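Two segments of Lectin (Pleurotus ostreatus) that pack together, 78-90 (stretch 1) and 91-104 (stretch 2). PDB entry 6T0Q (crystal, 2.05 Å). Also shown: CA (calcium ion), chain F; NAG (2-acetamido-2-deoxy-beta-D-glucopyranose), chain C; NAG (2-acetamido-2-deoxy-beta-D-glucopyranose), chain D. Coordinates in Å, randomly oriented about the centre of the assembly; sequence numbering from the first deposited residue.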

# COMPACT_ATOMS: atom_id res chain seq x y z
N ASP A 78 39.89 -6.77 -13.83
CA ASP A 78 39.91 -5.81 -12.72
C ASP A 78 38.53 -5.35 -12.25
O ASP A 78 38.36 -5.05 -11.08
N ALA A 79 37.56 -5.26 -13.15
CA ALA A 79 36.29 -4.63 -12.81
C ALA A 79 35.17 -5.28 -13.61
O ALA A 79 35.42 -5.98 -14.60
N HIS A 80 33.92 -5.03 -13.19
CA HIS A 80 32.77 -5.64 -13.84
C HIS A 80 31.53 -4.76 -13.72
O HIS A 80 31.40 -3.96 -12.78
N THR A 81 30.61 -4.96 -14.66
CA THR A 81 29.24 -4.48 -14.57
C THR A 81 28.31 -5.66 -14.80
O THR A 81 28.48 -6.38 -15.79
N PHE A 82 27.34 -5.86 -13.91
CA PHE A 82 26.49 -7.04 -13.92
C PHE A 82 25.07 -6.66 -14.33
O PHE A 82 24.48 -5.74 -13.75
N TYR A 83 24.53 -7.37 -15.32
CA TYR A 83 23.19 -7.12 -15.85
C TYR A 83 22.32 -8.36 -15.71
O TYR A 83 22.79 -9.48 -15.90
N VAL A 84 21.03 -8.15 -15.43
CA VAL A 84 20.07 -9.25 -15.40
C VAL A 84 18.86 -8.86 -16.23
O VAL A 84 18.18 -7.87 -15.93
N ASN A 85 18.61 -9.63 -17.30
CA ASN A 85 17.50 -9.37 -18.22
C ASN A 85 17.54 -7.93 -18.71
O ASN A 85 16.51 -7.25 -18.81
N GLY A 86 18.75 -7.44 -19.01
CA GLY A 86 18.95 -6.13 -19.57
C GLY A 86 19.03 -5.00 -18.57
O GLY A 86 19.25 -3.85 -18.98
N VAL A 87 18.86 -5.27 -17.28
CA VAL A 87 18.87 -4.24 -16.25
C VAL A 87 20.21 -4.29 -15.52
O VAL A 87 20.62 -5.36 -15.05
N ARG A 88 20.88 -3.14 -15.42
CA ARG A 88 22.13 -3.09 -14.66
C ARG A 88 21.82 -3.24 -13.17
O ARG A 88 21.06 -2.45 -12.61
N ILE A 89 22.44 -4.23 -12.53
CA ILE A 89 22.20 -4.54 -11.13
C ILE A 89 23.35 -4.11 -10.23
O ILE A 89 23.13 -3.86 -9.04
N GLY A 90 24.57 -4.01 -10.75
CA GLY A 90 25.67 -3.54 -9.93
C GLY A 90 26.94 -3.41 -10.74
O GLY A 90 27.09 -4.01 -11.81
N THR A 91 27.85 -2.61 -10.20
CA THR A 91 29.20 -2.47 -10.72
C THR A 91 30.15 -2.68 -9.57
O THR A 91 29.86 -2.32 -8.43
N GLY A 92 31.29 -3.30 -9.85
CA GLY A 92 32.24 -3.60 -8.80
C GLY A 92 33.61 -3.86 -9.39
O GLY A 92 33.85 -3.67 -10.58
N ALA A 93 34.52 -4.32 -8.53
CA ALA A 93 35.90 -4.50 -8.95
C ALA A 93 36.62 -5.33 -7.90
O ALA A 93 36.37 -5.15 -6.71
N GLY A 94 37.49 -6.21 -8.35
CA GLY A 94 38.42 -6.81 -7.41
C GLY A 94 38.16 -8.29 -7.21
O GLY A 94 37.02 -8.77 -7.28
N PHE A 95 39.24 -9.03 -6.94
CA PHE A 95 39.17 -10.47 -6.83
C PHE A 95 39.49 -10.99 -5.44
O PHE A 95 39.35 -12.19 -5.20
N ARG A 96 39.92 -10.13 -4.51
CA ARG A 96 40.19 -10.59 -3.16
C ARG A 96 38.90 -10.86 -2.40
O ARG A 96 38.86 -11.76 -1.56
N GLN A 97 37.84 -10.10 -2.69
CA GLN A 97 36.55 -10.28 -2.03
C GLN A 97 35.44 -10.16 -3.06
O GLN A 97 35.44 -9.23 -3.87
N GLY A 98 34.48 -11.07 -3.01
CA GLY A 98 33.35 -11.00 -3.92
C GLY A 98 32.41 -9.86 -3.56
O GLY A 98 32.48 -9.27 -2.48
N GLN A 99 31.53 -9.55 -4.50
CA GLN A 99 30.48 -8.54 -4.33
C GLN A 99 29.12 -9.22 -4.31
O GLN A 99 28.81 -10.01 -5.21
N ALA A 100 28.30 -8.91 -3.31
CA ALA A 100 26.97 -9.49 -3.19
C ALA A 100 25.94 -8.65 -3.95
O ALA A 100 25.92 -7.42 -3.81
N LEU A 101 25.09 -9.31 -4.73
CA LEU A 101 24.00 -8.65 -5.45
C LEU A 101 22.74 -9.51 -5.31
O LEU A 101 22.83 -10.73 -5.26
N PHE A 102 21.57 -8.86 -5.28
CA PHE A 102 20.29 -9.55 -5.16
C PHE A 102 19.35 -9.04 -6.25
O PHE A 102 19.35 -7.85 -6.56
N VAL A 103 18.54 -9.94 -6.83
CA VAL A 103 17.72 -9.55 -7.98
C VAL A 103 16.52 -10.48 -8.09
O VAL A 103 16.61 -11.68 -7.81
N ALA A 104 15.38 -9.91 -8.49
CA ALA A 104 14.21 -10.69 -8.90
C ALA A 104 14.43 -11.29 -10.29
O ALA A 104 15.16 -10.75 -11.12

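Strand 79-84 runs antiparallel to strand 91-94, and strand 98-104 packs side chains against both arms of the hairpin turning at Asn 85 and Gly 86, through an apolar layer. Val 84 (chi1 t) sets CG2 4.1 Å from CG1 of Val 103 (chi1 p), and Ile 89 (m, m) places CD1 4.0 Å from Val 103 CG2. Leu 101 (m, t) reaches both arms: its CD1 lies 3.8 Å from CB of Phe 82 (chi1 t), and its CB 4.3 Å from Ile 89 CG2. Branched aliphatic chains suit this buried layer, bringing no polar groups that need partners. Gly 90 makes room for Leu 101, whose CD2 would stand only 2.6 Å from a CB there.

The polar centre is His 80, whose chi1 of 61° (p) brings its ring over Gly 92. Gly 92 CA sits 3.8 Å from the His 80 ring centroid, over the face, in a CH-pi contact; a CB at Gly 92 would clash with both His 80 NE2 and Gln 99 OE1. At the ring edge, His 80 NE2 donates to Gln 99 OE1 (2.7 Å). The extended Gln 99 (t, t) also donates from NE2 to Thr 91 O (2.9 Å), so one side chain ties the histidine to the neighbouring strand.

On the opposite sheet face, small residues pair: Ala 79 CB and Ala 93 CB are 3.9 Å apart, and Thr 81 CG2 is 3.8 Å from Thr 91 CG2.

The CA-to-CB bond of Asp 78 (chi1 m) points away from stretch 2; OD2 binds calcium (2.6 Å), and OD1 accepts from a calcium-bound water (2.6 Å). A second water bridges Asn 85 ND2 (2.9 Å) and Ala 104 O (2.7 Å). The sugars use backbone atoms: chain C NAG O3 donates to Ile 89 O (2.7 Å), and Thr 91 N donates to chain D NAG O7 (2.9 Å).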

# COMPACT_ATOMS: atom_id res chain seq x y z
CB ASP A 78 40.68 -4.54 -13.14
CG ASP A 78 42.15 -4.79 -13.32
OD1 ASP A 78 42.87 -4.74 -12.30
OD2 ASP A 78 42.59 -5.04 -14.47
CB ALA A 79 36.33 -3.12 -13.06
CB HIS A 80 32.45 -7.02 -13.24
CG HIS A 80 32.09 -6.95 -11.78
ND1 HIS A 80 33.01 -7.17 -10.78
CD2 HIS A 80 30.92 -6.67 -11.16
CE1 HIS A 80 32.42 -7.04 -9.61
NE2 HIS A 80 31.16 -6.73 -9.81
CB THR A 81 28.96 -3.38 -15.60
OG1 THR A 81 29.95 -2.36 -15.48
CG2 THR A 81 27.58 -2.77 -15.38
CB PHE A 82 26.47 -7.68 -12.52
CG PHE A 82 26.10 -9.14 -12.52
CD1 PHE A 82 24.79 -9.55 -12.76
CD2 PHE A 82 27.06 -10.11 -12.24
CE1 PHE A 82 24.45 -10.90 -12.75
CE2 PHE A 82 26.73 -11.46 -12.23
CZ PHE A 82 25.43 -11.86 -12.48
CB TYR A 83 23.22 -6.73 -17.32
CG TYR A 83 24.03 -5.50 -17.66
CD1 TYR A 83 25.38 -5.59 -17.95
CD2 TYR A 83 23.42 -4.25 -17.72
CE1 TYR A 83 26.12 -4.48 -18.28
CE2 TYR A 83 24.16 -3.12 -18.06
CZ TYR A 83 25.50 -3.25 -18.34
OH TYR A 83 26.24 -2.14 -18.67
CB VAL A 84 19.66 -9.62 -13.96
CG1 VAL A 84 18.63 -10.76 -14.00
CG2 VAL A 84 20.90 -10.05 -13.15
CB ASN A 85 16.16 -9.70 -17.56
CG ASN A 85 16.03 -11.17 -17.27
OD1 ASN A 85 16.39 -12.00 -18.10
ND2 ASN A 85 15.54 -11.51 -16.07
CB VAL A 87 17.71 -4.44 -15.26
CG1 VAL A 87 17.75 -3.39 -14.15
CG2 VAL A 87 16.36 -4.41 -16.00
CB ARG A 88 22.88 -1.78 -14.90
CG ARG A 88 24.20 -1.71 -14.14
CD ARG A 88 24.86 -0.34 -14.28
NE ARG A 88 24.01 0.70 -13.72
CZ ARG A 88 24.09 1.99 -14.05
NH1 ARG A 88 25.00 2.40 -14.92
NH2 ARG A 88 23.26 2.87 -13.50
CB ILE A 89 21.90 -6.04 -10.94
CG1 ILE A 89 20.68 -6.42 -11.78
CG2 ILE A 89 21.59 -6.37 -9.50
CD1 ILE A 89 19.54 -5.46 -11.63
CB THR A 91 29.43 -1.09 -11.37
OG1 THR A 91 29.48 -0.11 -10.35
CG2 THR A 91 28.29 -0.74 -12.30
CB ALA A 93 36.61 -3.15 -9.13
CB PHE A 95 40.12 -11.14 -7.84
CG PHE A 95 41.57 -10.74 -7.70
CD1 PHE A 95 42.41 -11.43 -6.84
CD2 PHE A 95 42.08 -9.69 -8.45
CE1 PHE A 95 43.76 -11.07 -6.72
CE2 PHE A 95 43.42 -9.31 -8.33
CZ PHE A 95 44.26 -10.01 -7.46
CB ARG A 96 41.06 -9.57 -2.41
CG ARG A 96 42.43 -9.27 -3.06
CD ARG A 96 43.39 -10.48 -3.09
NE ARG A 96 44.72 -10.11 -3.61
CZ ARG A 96 45.71 -10.97 -3.85
NH1 ARG A 96 45.56 -12.27 -3.62
NH2 ARG A 96 46.87 -10.51 -4.33
CB GLN A 97 36.35 -9.25 -0.91
CG GLN A 97 35.01 -9.37 -0.20
CD GLN A 97 34.82 -8.32 0.88
OE1 GLN A 97 34.81 -8.62 2.07
NE2 GLN A 97 34.66 -7.07 0.46
CB GLN A 99 30.52 -7.52 -5.47
CG GLN A 99 29.37 -6.50 -5.43
CD GLN A 99 29.46 -5.53 -6.59
OE1 GLN A 99 29.55 -5.94 -7.74
NE2 GLN A 99 29.46 -4.24 -6.29
CB ALA A 100 26.55 -9.59 -1.73
CB LEU A 101 24.35 -8.44 -6.93
CG LEU A 101 25.61 -7.63 -7.28
CD1 LEU A 101 25.87 -7.69 -8.78
CD2 LEU A 101 25.46 -6.15 -6.84
CB PHE A 102 19.64 -9.31 -3.78
CG PHE A 102 20.52 -9.69 -2.62
CD1 PHE A 102 21.41 -8.78 -2.08
CD2 PHE A 102 20.44 -10.96 -2.06
CE1 PHE A 102 22.23 -9.12 -1.01
CE2 PHE A 102 21.26 -11.32 -0.98
CZ PHE A 102 22.15 -10.40 -0.46
CB VAL A 103 18.56 -9.54 -9.28
CG1 VAL A 103 18.93 -10.96 -9.70
CG2 VAL A 103 17.80 -8.82 -10.41
CB ALA A 104 12.96 -9.81 -8.92
CA CA F . 44.02 -7.25 -14.70
C1 NAG C . 20.33 -2.28 -5.93
C2 NAG C . 21.67 -3.02 -6.10
C3 NAG C . 22.82 -2.03 -6.38
C4 NAG C . 22.46 -1.02 -7.47
C5 NAG C . 21.10 -0.39 -7.19
C6 NAG C . 20.61 0.50 -8.31
C7 NAG C . 22.06 -5.13 -4.85
C8 NAG C . 22.43 -5.72 -3.52
N2 NAG C . 21.97 -3.79 -4.90
O3 NAG C . 23.98 -2.74 -6.78
O4 NAG C . 23.44 -0.09 -7.73
O5 NAG C . 20.12 -1.43 -7.05
O6 NAG C . 20.47 -0.22 -9.53
O7 NAG C . 21.85 -5.83 -5.82
C1 NAG D . 23.77 1.04 -6.98
C2 NAG D . 25.29 1.28 -6.96
C3 NAG D . 25.60 2.55 -6.15
C4 NAG D . 24.79 3.74 -6.66
C5 NAG D . 23.31 3.39 -6.66
C6 NAG D . 22.44 4.50 -7.21
C7 NAG D . 26.60 -0.81 -7.13
C8 NAG D . 27.27 -1.90 -6.36
N2 NAG D . 25.99 0.14 -6.40
O3 NAG D . 26.99 2.84 -6.25
O4 NAG D . 24.99 4.88 -5.83
O5 NAG D . 23.09 2.22 -7.47
O6 NAG D . 21.79 4.13 -8.41
O7 NAG D . 26.60 -0.79 -8.36
O HOH W 1 45.24 -5.78 -12.75
O HOH W 2 14.74 -9.96 -13.70